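Local coordinates for protein TatD-related deoxyribonuclease (Thermotoga maritima, PDB 1J6O) that probably acts as a metal-dependent DNA nuclease of the TatD family, hydrolysing ester bonds on a TIM-barrel scaffold, at residues F85-A93 with E124-L134; L182-P192 with V210-Q221. One frame throughout, in Å; residues are numbered along the deposited sequence.

Interaction 1: F85-A93 with E124-L134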
loop_
_atom_site.group_PDB
_atom_site.type_symbol
_atom_site.label_atom_id
_atom_site.label_comp_id
_atom_site.label_asym_id
_atom_site.label_seq_id
_atom_site.Cartn_x
_atom_site.Cartn_y
_atom_site.Cartn_z
ATOM N N PHE A 85 -7.315 8.532 -19.191
ATOM C CA PHE A 85 -7.084 8.275 -17.763
ATOM C C PHE A 85 -5.683 8.559 -17.212
ATOM O O PHE A 85 -5.539 9.035 -16.075
ATOM C CB PHE A 85 -7.581 6.863 -17.398
ATOM C CG PHE A 85 -6.518 5.813 -17.339
ATOM C CD1 PHE A 85 -6.199 5.066 -18.469
ATOM C CD2 PHE A 85 -5.879 5.527 -16.133
ATOM C CE1 PHE A 85 -5.258 4.038 -18.405
ATOM C CE2 PHE A 85 -4.940 4.506 -16.052
ATOM C CZ PHE A 85 -4.624 3.752 -17.191
ATOM N N ILE A 86 -4.658 8.312 -18.008
ATOM C CA ILE A 86 -3.303 8.567 -17.536
ATOM C C ILE A 86 -3.071 10.076 -17.392
ATOM O O ILE A 86 -2.394 10.525 -16.464
ATOM C CB ILE A 86 -2.270 7.956 -18.491
ATOM C CG1 ILE A 86 -2.259 6.433 -18.346
ATOM C CG2 ILE A 86 -0.864 8.514 -18.190
ATOM C CD1 ILE A 86 -1.839 5.960 -16.979
ATOM N N GLU A 87 -3.622 10.858 -18.317
ATOM C CA GLU A 87 -3.465 12.310 -18.259
ATOM C C GLU A 87 -4.176 12.838 -17.024
ATOM O O GLU A 87 -3.731 13.786 -16.373
ATOM C CB GLU A 87 -4.086 12.982 -19.483
ATOM C CG GLU A 87 -3.232 12.961 -20.720
ATOM C CD GLU A 87 -3.592 14.112 -21.647
ATOM O OE1 GLU A 87 -4.807 14.282 -21.945
ATOM O OE2 GLU A 87 -2.669 14.849 -22.062
ATOM N N HIS A 88 -5.313 12.232 -16.726
ATOM C CA HIS A 88 -6.075 12.647 -15.572
ATOM C C HIS A 88 -5.303 12.334 -14.270
ATOM O O HIS A 88 -5.327 13.131 -13.335
ATOM C CB HIS A 88 -7.420 11.948 -15.583
ATOM C CG HIS A 88 -8.471 12.673 -14.807
ATOM N ND1 HIS A 88 -9.783 12.749 -15.225
ATOM C CD2 HIS A 88 -8.416 13.320 -13.616
ATOM C CE1 HIS A 88 -10.492 13.407 -14.322
ATOM N NE2 HIS A 88 -9.687 13.764 -13.337
ATOM N N LEU A 89 -4.626 11.184 -14.206
ATOM C CA LEU A 89 -3.869 10.828 -12.999
ATOM C C LEU A 89 -2.668 11.772 -12.909
ATOM O O LEU A 89 -2.295 12.237 -11.824
ATOM C CB LEU A 89 -3.384 9.362 -13.048
ATOM C CG LEU A 89 -4.439 8.263 -12.923
ATOM C CD1 LEU A 89 -3.807 6.877 -13.133
ATOM C CD2 LEU A 89 -5.103 8.380 -11.538
ATOM N N GLU A 90 -2.075 12.075 -14.063
ATOM C CA GLU A 90 -0.927 12.965 -14.098
ATOM C C GLU A 90 -1.324 14.348 -13.578
ATOM O O GLU A 90 -0.527 15.005 -12.891
ATOM C CB GLU A 90 -0.378 13.060 -15.521
ATOM C CG GLU A 90 0.801 13.999 -15.676
ATOM C CD GLU A 90 1.541 13.718 -16.954
ATOM O OE1 GLU A 90 0.866 13.363 -17.950
ATOM O OE2 GLU A 90 2.779 13.843 -16.964
ATOM N N LYS A 91 -2.553 14.782 -13.878
ATOM C CA LYS A 91 -3.040 16.085 -13.422
ATOM C C LYS A 91 -3.187 16.068 -11.886
ATOM O O LYS A 91 -2.913 17.059 -11.205
ATOM C CB LYS A 91 -4.404 16.401 -14.030
ATOM C CG LYS A 91 -5.043 17.666 -13.424
ATOM C CD LYS A 91 -6.461 17.932 -13.904
ATOM C CE LYS A 91 -7.062 19.166 -13.197
ATOM N NZ LYS A 91 -8.447 19.522 -13.682
ATOM N N PHE A 92 -3.642 14.947 -11.347
ATOM C CA PHE A 92 -3.806 14.845 -9.904
ATOM C C PHE A 92 -2.433 14.941 -9.254
ATOM O O PHE A 92 -2.238 15.645 -8.248
ATOM C CB PHE A 92 -4.379 13.472 -9.490
ATOM C CG PHE A 92 -5.843 13.262 -9.792
ATOM C CD1 PHE A 92 -6.724 14.329 -9.901
ATOM C CD2 PHE A 92 -6.346 11.962 -9.899
ATOM C CE1 PHE A 92 -8.107 14.103 -10.118
ATOM C CE2 PHE A 92 -7.708 11.728 -10.108
ATOM C CZ PHE A 92 -8.595 12.812 -10.218
ATOM N N ALA A 93 -1.490 14.210 -9.830
ATOM C CA ALA A 93 -0.138 14.169 -9.322
ATOM C C ALA A 93 0.585 15.499 -9.305
ATOM O O ALA A 93 1.690 15.588 -8.782
ATOM C CB ALA A 93 0.676 13.095 -10.072
ATOM N N GLU A 124 0.489 0.956 -18.250
ATOM C CA GLU A 124 0.404 2.384 -18.427
ATOM C C GLU A 124 0.648 3.182 -17.146
ATOM O O GLU A 124 1.200 4.283 -17.203
ATOM C CB GLU A 124 -0.939 2.739 -19.064
ATOM C CG GLU A 124 -1.151 1.942 -20.359
ATOM C CD GLU A 124 -2.283 2.439 -21.240
ATOM O OE1 GLU A 124 -3.382 2.677 -20.715
ATOM O OE2 GLU A 124 -2.076 2.566 -22.477
ATOM N N GLN A 125 0.277 2.627 -15.998
ATOM C CA GLN A 125 0.490 3.341 -14.736
ATOM C C GLN A 125 1.957 3.214 -14.298
ATOM O O GLN A 125 2.533 4.144 -13.693
ATOM C CB GLN A 125 -0.463 2.818 -13.680
ATOM C CG GLN A 125 -1.878 3.317 -13.948
ATOM C CD GLN A 125 -2.881 2.800 -12.950
ATOM O OE1 GLN A 125 -3.031 3.360 -11.858
ATOM N NE2 GLN A 125 -3.569 1.730 -13.305
ATOM N N ILE A 126 2.558 2.061 -14.595
ATOM C CA ILE A 126 3.954 1.850 -14.255
ATOM C C ILE A 126 4.715 2.897 -15.077
ATOM O O ILE A 126 5.644 3.548 -14.575
ATOM C CB ILE A 126 4.409 0.441 -14.695
ATOM C CG1 ILE A 126 3.801 -0.602 -13.764
ATOM C CG2 ILE A 126 5.932 0.366 -14.744
ATOM C CD1 ILE A 126 4.043 -2.036 -14.263
ATOM N N GLU A 127 4.340 3.060 -16.352
ATOM C CA GLU A 127 5.024 4.045 -17.203
ATOM C C GLU A 127 4.842 5.462 -16.675
ATOM O O GLU A 127 5.780 6.287 -16.731
ATOM C CB GLU A 127 4.548 3.938 -18.659
ATOM C CG GLU A 127 4.889 2.576 -19.206
ATOM C CD GLU A 127 4.497 2.367 -20.663
ATOM O OE1 GLU A 127 3.347 2.673 -21.042
ATOM O OE2 GLU A 127 5.338 1.851 -21.405
ATOM N N LEU A 128 3.653 5.763 -16.156
ATOM C CA LEU A 128 3.431 7.098 -15.623
ATOM C C LEU A 128 4.299 7.318 -14.370
ATOM O O LEU A 128 4.889 8.387 -14.186
ATOM C CB LEU A 128 1.962 7.300 -15.253
ATOM C CG LEU A 128 1.666 8.622 -14.543
ATOM C CD1 LEU A 128 1.936 9.815 -15.460
ATOM C CD2 LEU A 128 0.222 8.632 -14.101
ATOM N N ALA A 129 4.366 6.313 -13.500
ATOM C CA ALA A 129 5.175 6.442 -12.285
ATOM C C ALA A 129 6.656 6.677 -12.662
ATOM O O ALA A 129 7.366 7.471 -12.014
ATOM C CB ALA A 129 5.027 5.190 -11.420
ATOM N N GLY A 130 7.123 5.985 -13.703
ATOM C CA GLY A 130 8.505 6.154 -14.131
ATOM C C GLY A 130 8.714 7.596 -14.581
ATOM O O GLY A 130 9.698 8.267 -14.212
ATOM N N LYS A 131 7.773 8.096 -15.373
ATOM C CA LYS A 131 7.855 9.454 -15.866
ATOM C C LYS A 131 7.892 10.511 -14.747
ATOM O O LYS A 131 8.695 11.455 -14.770
ATOM C CB LYS A 131 6.655 9.713 -16.780
ATOM C CG LYS A 131 6.542 11.147 -17.285
ATOM C CD LYS A 131 5.317 11.292 -18.190
ATOM C CE LYS A 131 5.023 12.740 -18.555
ATOM N NZ LYS A 131 3.675 12.875 -19.200
ATOM N N LEU A 132 7.015 10.347 -13.765
ATOM C CA LEU A 132 6.931 11.288 -12.646
ATOM C C LEU A 132 7.898 10.987 -11.515
ATOM O O LEU A 132 8.035 11.774 -10.580
ATOM C CB LEU A 132 5.493 11.306 -12.106
ATOM C CG LEU A 132 4.340 11.560 -13.106
ATOM C CD1 LEU A 132 2.974 11.509 -12.353
ATOM C CD2 LEU A 132 4.522 12.918 -13.796
ATOM N N ASN A 133 8.572 9.848 -11.619
ATOM C CA ASN A 133 9.517 9.408 -10.627
ATOM C C ASN A 133 8.844 9.197 -9.268
ATOM O O ASN A 133 9.407 9.513 -8.220
ATOM C CB ASN A 133 10.653 10.403 -10.504
ATOM C CG ASN A 133 11.891 9.767 -9.972
ATOM O OD1 ASN A 133 12.029 8.537 -10.001
ATOM N ND2 ASN A 133 12.821 10.588 -9.488
ATOM N N LEU A 134 7.616 8.691 -9.297
ATOM C CA LEU A 134 6.847 8.416 -8.075
ATOM C C LEU A 134 6.844 6.899 -7.848
ATOM O O LEU A 134 6.818 6.123 -8.801
ATOM C CB LEU A 134 5.394 8.883 -8.233
ATOM C CG LEU A 134 5.115 10.384 -8.221
ATOM C CD1 LEU A 134 3.619 10.623 -8.493
ATOM C CD2 LEU A 134 5.541 11.001 -6.862
#
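Glu-90 and Lys-131 pair at the outer margin of two neighbouring helices, above an apolar seam centred on Leu-128. Along Glu-90 the contacts change from greasy to charged. Its CB lies 4.0 Å from CD1 of Leu-128. CG stands anti to the backbone N (chi1 178°), and the extended chain beyond it carries the carboxylate across to the other helix. There OE2 receives Lys-131 NZ at 2.6 Å through its syn lone pair, and OE1 lies 3.1 Å from the same NZ. OE2 also rests close to CD2 of Leu-132. Long, flexible chains suit this solvent margin because they can span the gap, while the CB of Glu-90 still packs on Leu-128. Helices 85-92 and 115-132 are consecutive outer helices of the TIM barrel; their segments 85-92 and 124-132 pack at 36° with axes 10.5 Å apart, and strand 98-107 comes between them in sequence and lies beneath, Ile-101 touching Leu-128. The two methyls of Leu-128 divide between neighbours on helix 85-92: CD2 packs on CB of Leu-89 at 3.8 Å, while CD1 reaches CG2 of Ile-86. CD1 of Ile-86 lies 3.5 Å from Glu-124 O. At one end of the seam, the Phe-85 ring presents its edge to Glu-124 OE1, 3.3 Å from CE1, and to CG of Gln-125. The amide of Gln-125 stands almost perpendicular to this ring, its OE1 bonded to Val-73 N; Glu-124 OE1 is salt-bridged to Arg-120. At the other end, small Ala-93 lets Leu-132 approach, CB to CD1 3.6 Å, just before Asn-133, with positive phi, closes the helix in a Schellman motif.

Interaction 2: L182-P192 with V210-Q221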
loop_
_atom_site.group_PDB
_atom_site.type_symbol
_atom_site.label_atom_id
_atom_site.label_comp_id
_atom_site.label_asym_id
_atom_site.label_seq_id
_atom_site.Cartn_x
_atom_site.Cartn_y
_atom_site.Cartn_z
ATOM N N LEU A 182 9.446 -3.073 -1.635
ATOM C CA LEU A 182 9.362 -3.414 -0.227
ATOM C C LEU A 182 8.009 -4.157 -0.208
ATOM O O LEU A 182 7.224 -4.048 -1.163
ATOM C CB LEU A 182 9.337 -2.179 0.668
ATOM C CG LEU A 182 10.729 -2.015 1.310
ATOM C CD1 LEU A 182 11.750 -1.723 0.234
ATOM C CD2 LEU A 182 10.700 -0.929 2.366
ATOM N N LEU A 183 7.752 -4.911 0.849
ATOM C CA LEU A 183 6.514 -5.677 0.984
ATOM C C LEU A 183 5.615 -5.166 2.107
ATOM O O LEU A 183 6.069 -4.954 3.233
ATOM C CB LEU A 183 6.858 -7.151 1.257
ATOM C CG LEU A 183 7.926 -7.728 0.331
ATOM C CD1 LEU A 183 8.186 -9.162 0.734
ATOM C CD2 LEU A 183 7.465 -7.661 -1.125
ATOM N N GLY A 184 4.340 -4.976 1.780
ATOM C CA GLY A 184 3.370 -4.498 2.748
ATOM C C GLY A 184 2.762 -5.636 3.543
ATOM O O GLY A 184 2.215 -6.606 2.987
ATOM N N ILE A 185 2.870 -5.518 4.858
ATOM C CA ILE A 185 2.360 -6.514 5.799
ATOM C C ILE A 185 1.250 -5.864 6.600
ATOM O O ILE A 185 1.446 -4.787 7.167
ATOM C CB ILE A 185 3.477 -6.944 6.783
ATOM C CG1 ILE A 185 4.714 -7.397 5.988
ATOM C CG2 ILE A 185 2.961 -8.055 7.739
ATOM C CD1 ILE A 185 4.451 -8.512 5.017
ATOM N N GLY A 186 0.086 -6.503 6.611
ATOM C CA GLY A 186 -1.034 -5.964 7.342
ATOM C C GLY A 186 -1.725 -6.936 8.276
ATOM O O GLY A 186 -1.110 -7.876 8.797
ATOM N N GLY A 187 -3.019 -6.691 8.462
ATOM C CA GLY A 187 -3.869 -7.498 9.330
ATOM C C GLY A 187 -3.703 -9.011 9.294
ATOM O O GLY A 187 -3.554 -9.628 10.361
ATOM N N PRO A 188 -3.713 -9.635 8.109
ATOM C CA PRO A 188 -3.573 -11.093 7.945
ATOM C C PRO A 188 -2.365 -11.747 8.627
ATOM O O PRO A 188 -2.376 -12.944 8.907
ATOM C CB PRO A 188 -3.541 -11.275 6.432
ATOM C CG PRO A 188 -4.448 -10.078 5.940
ATOM C CD PRO A 188 -3.928 -8.962 6.809
ATOM N N VAL A 189 -1.313 -10.981 8.875
ATOM C CA VAL A 189 -0.127 -11.538 9.530
ATOM C C VAL A 189 -0.473 -12.052 10.951
ATOM O O VAL A 189 0.235 -12.921 11.520
ATOM C CB VAL A 189 0.998 -10.467 9.597
ATOM C CG1 VAL A 189 0.758 -9.504 10.761
ATOM C CG2 VAL A 189 2.394 -11.172 9.716
ATOM N N THR A 190 -1.559 -11.527 11.517
ATOM C CA THR A 190 -1.997 -11.920 12.855
ATOM C C THR A 190 -2.972 -13.102 12.871
ATOM O O THR A 190 -3.320 -13.584 13.950
ATOM C CB THR A 190 -2.751 -10.803 13.590
ATOM O OG1 THR A 190 -3.996 -10.577 12.926
ATOM C CG2 THR A 190 -1.941 -9.510 13.650
ATOM N N TYR A 191 -3.415 -13.547 11.700
ATOM C CA TYR A 191 -4.362 -14.661 11.613
ATOM C C TYR A 191 -3.725 -15.990 11.989
ATOM O O TYR A 191 -2.721 -16.380 11.421
ATOM C CB TYR A 191 -4.956 -14.752 10.203
ATOM C CG TYR A 191 -5.721 -13.510 9.773
ATOM C CD1 TYR A 191 -5.996 -12.478 10.678
ATOM C CD2 TYR A 191 -6.177 -13.382 8.459
ATOM C CE1 TYR A 191 -6.715 -11.340 10.275
ATOM C CE2 TYR A 191 -6.879 -12.265 8.049
ATOM C CZ TYR A 191 -7.147 -11.251 8.952
ATOM O OH TYR A 191 -7.858 -10.148 8.527
ATOM N N PRO A 192 -4.319 -16.704 12.957
ATOM C CA PRO A 192 -3.704 -17.983 13.331
ATOM C C PRO A 192 -3.453 -18.903 12.147
ATOM O O PRO A 192 -2.446 -19.601 12.107
ATOM C CB PRO A 192 -4.693 -18.575 14.349
ATOM C CG PRO A 192 -6.009 -17.950 13.976
ATOM C CD PRO A 192 -5.608 -16.509 13.645
ATOM N N VAL A 210 6.937 -2.777 5.169
ATOM C CA VAL A 210 6.289 -1.573 5.656
ATOM C C VAL A 210 4.958 -2.105 6.176
ATOM O O VAL A 210 4.537 -3.211 5.803
ATOM C CB VAL A 210 6.023 -0.505 4.595
ATOM C CG1 VAL A 210 7.322 0.213 4.264
ATOM C CG2 VAL A 210 5.340 -1.139 3.370
ATOM N N LEU A 211 4.314 -1.353 7.060
ATOM C CA LEU A 211 3.034 -1.786 7.619
ATOM C C LEU A 211 1.879 -1.178 6.846
ATOM O O LEU A 211 2.033 -0.157 6.155
ATOM C CB LEU A 211 2.898 -1.291 9.056
ATOM C CG LEU A 211 4.064 -1.508 10.013
ATOM C CD1 LEU A 211 3.857 -0.609 11.234
ATOM C CD2 LEU A 211 4.137 -2.986 10.422
ATOM N N GLU A 212 0.718 -1.812 6.944
ATOM C CA GLU A 212 -0.440 -1.280 6.263
ATOM C C GLU A 212 -1.674 -1.900 6.902
ATOM O O GLU A 212 -1.580 -2.929 7.588
ATOM C CB GLU A 212 -0.412 -1.633 4.782
ATOM C CG GLU A 212 -0.807 -3.087 4.480
ATOM C CD GLU A 212 -0.868 -3.338 2.990
ATOM O OE1 GLU A 212 0.215 -3.408 2.390
ATOM O OE2 GLU A 212 -1.992 -3.426 2.420
ATOM N N THR A 213 -2.817 -1.240 6.729
ATOM C CA THR A 213 -4.056 -1.763 7.274
ATOM C C THR A 213 -4.990 -2.121 6.128
ATOM O O THR A 213 -5.765 -3.067 6.239
ATOM C CB THR A 213 -4.868 -0.728 8.102
ATOM O OG1 THR A 213 -5.174 0.410 7.271
ATOM C CG2 THR A 213 -4.116 -0.294 9.344
ATOM N N ASP A 214 -4.900 -1.385 5.021
ATOM C CA ASP A 214 -5.770 -1.596 3.880
ATOM C C ASP A 214 -7.191 -1.298 4.433
ATOM O O ASP A 214 -8.198 -1.808 3.930
ATOM C CB ASP A 214 -5.687 -3.037 3.344
ATOM C CG ASP A 214 -6.283 -3.172 1.942
ATOM O OD1 ASP A 214 -6.457 -2.135 1.239
ATOM O OD2 ASP A 214 -6.569 -4.326 1.534
ATOM N N CYS A 215 -7.277 -0.458 5.473
ATOM C CA CYS A 215 -8.597 -0.136 6.052
ATOM C C CYS A 215 -9.534 0.411 4.958
ATOM O O CYS A 215 -9.100 1.165 4.087
ATOM C CB CYS A 215 -8.446 0.863 7.208
ATOM S SG CYS A 215 -7.791 2.501 6.788
ATOM N N PRO A 216 -10.847 0.136 5.054
ATOM C CA PRO A 216 -11.513 -0.639 6.117
ATOM C C PRO A 216 -11.389 -2.153 6.056
ATOM O O PRO A 216 -11.953 -2.853 6.895
ATOM C CB PRO A 216 -12.964 -0.217 5.961
ATOM C CG PRO A 216 -13.108 -0.222 4.417
ATOM C CD PRO A 216 -11.816 0.544 4.011
ATOM N N PHE A 217 -10.659 -2.667 5.085
ATOM C CA PHE A 217 -10.515 -4.116 4.952
ATOM C C PHE A 217 -9.503 -4.850 5.867
ATOM O O PHE A 217 -8.663 -4.211 6.500
ATOM C CB PHE A 217 -10.094 -4.480 3.524
ATOM C CG PHE A 217 -10.856 -3.787 2.433
ATOM C CD1 PHE A 217 -12.237 -3.861 2.357
ATOM C CD2 PHE A 217 -10.159 -3.020 1.495
ATOM C CE1 PHE A 217 -12.942 -3.165 1.354
ATOM C CE2 PHE A 217 -10.837 -2.332 0.506
ATOM C CZ PHE A 217 -12.234 -2.399 0.432
ATOM N N LEU A 218 -9.661 -6.173 5.930
ATOM C CA LEU A 218 -8.785 -7.051 6.687
ATOM C C LEU A 218 -8.255 -6.632 8.047
ATOM O O LEU A 218 -7.040 -6.392 8.223
ATOM C CB LEU A 218 -7.583 -7.334 5.797
ATOM C CG LEU A 218 -7.907 -7.766 4.367
ATOM C CD1 LEU A 218 -6.656 -7.670 3.458
ATOM C CD2 LEU A 218 -8.418 -9.186 4.414
ATOM N N PRO A 219 -9.125 -6.580 9.049
ATOM C CA PRO A 219 -8.791 -6.185 10.417
ATOM C C PRO A 219 -7.905 -7.248 11.051
ATOM O O PRO A 219 -7.922 -8.396 10.601
ATOM C CB PRO A 219 -10.153 -6.094 11.055
ATOM C CG PRO A 219 -10.982 -7.179 10.302
ATOM C CD PRO A 219 -10.558 -6.884 8.895
ATOM N N PRO A 220 -7.056 -6.865 12.031
ATOM C CA PRO A 220 -6.209 -7.890 12.652
ATOM C C PRO A 220 -7.080 -8.782 13.538
ATOM O O PRO A 220 -8.191 -8.389 13.931
ATOM C CB PRO A 220 -5.163 -7.083 13.439
ATOM C CG PRO A 220 -5.823 -5.784 13.699
ATOM C CD PRO A 220 -6.640 -5.509 12.447
ATOM N N GLN A 221 -6.559 -9.967 13.844
ATOM C CA GLN A 221 -7.242 -10.977 14.663
ATOM C C GLN A 221 -8.203 -10.570 15.769
ATOM O O GLN A 221 -9.365 -11.003 15.776
ATOM C CB GLN A 221 -6.225 -11.947 15.247
ATOM C CG GLN A 221 -6.866 -13.221 15.760
ATOM C CD GLN A 221 -7.760 -13.875 14.726
ATOM O OE1 GLN A 221 -7.577 -13.695 13.526
ATOM N NE2 GLN A 221 -8.723 -14.659 15.191
HETATM O O HOH W 1 -4.915 -5.342 7.005
#
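Thr-190 and Tyr-191 reach the 210-221 segment through different first torsions. Thr-190 OG1 lies between its own backbone N and carbonyl carbon (chi1 68°), where it can donate back to Gly-187 O and at the same time accept Gln-221 N at 2.8 Å in an almost straight bond (178°). Tyr-191 holds CG anti to its carbonyl carbon (chi1 -61°), and the ring extends until OH donates to Pro-219 O at 2.7 Å, the oxygen lying at the ring's edge. One face of that ring rests on CA of Pro-188, and Arg-224 adds a cation-pi contact. A phenylalanine in place of Tyr-191 would probably leave the Pro-219 carbonyl without its hydroxyl donor and the loop carrying Pro-219 and Pro-220 less firmly tied. These loops follow the last two parallel strands of the TIM barrel, joined in a beta-alpha-beta unit through helix 195-204. In the strands, Val-210 N bonds to Leu-183 O, and Ile-185 N bonds to Val-210 O at 3.0 Å; a weak bond from Glu-212 N to Ile-185 O follows as the strands end. Gly-184 leaves room for the Glu-212 carboxylate: OE1 lies 3.4 Å from its CA, where a side chain would collide. That buried carboxylate is gripped by Ala-165 N on OE1 and His-164 ND1 on OE2, consistent with a second-shell role toward His-164, a predicted ligand of the second metal; Asp-214, further along the same segment, is predicted to bind the first. Gly-187, equally intolerant of a CB, brings its CA within 3.5 Å of Leu-218 O, and a water accepts from Gly-187 N at 2.7 Å while donating to Thr-213 O and Leu-218 O.

How the interactions relate
Both contacts join neighbouring elements of the same barrel, but at different layers and on opposite sides of the chain's centre, with about 27 Å between their centres and no atoms touching. Interaction 1 belongs to the outer shell: two helices meet mainly through side chains, Leu-89 and Leu-128 buried, with Ile-86 partly covered, and a salt bridge at the solvent margin. Interaction 2 begins in the inner sheet and continues into loops beyond the strand ends, so backbone hydrogen bonds, glycines, prolines and a water do much of the work. Only 182-192/210-221 contains a predicted metal ligand; 85-93/124-134 comes near the site through Gln-125, whose side chain lies about 7 Å from that of Glu-103.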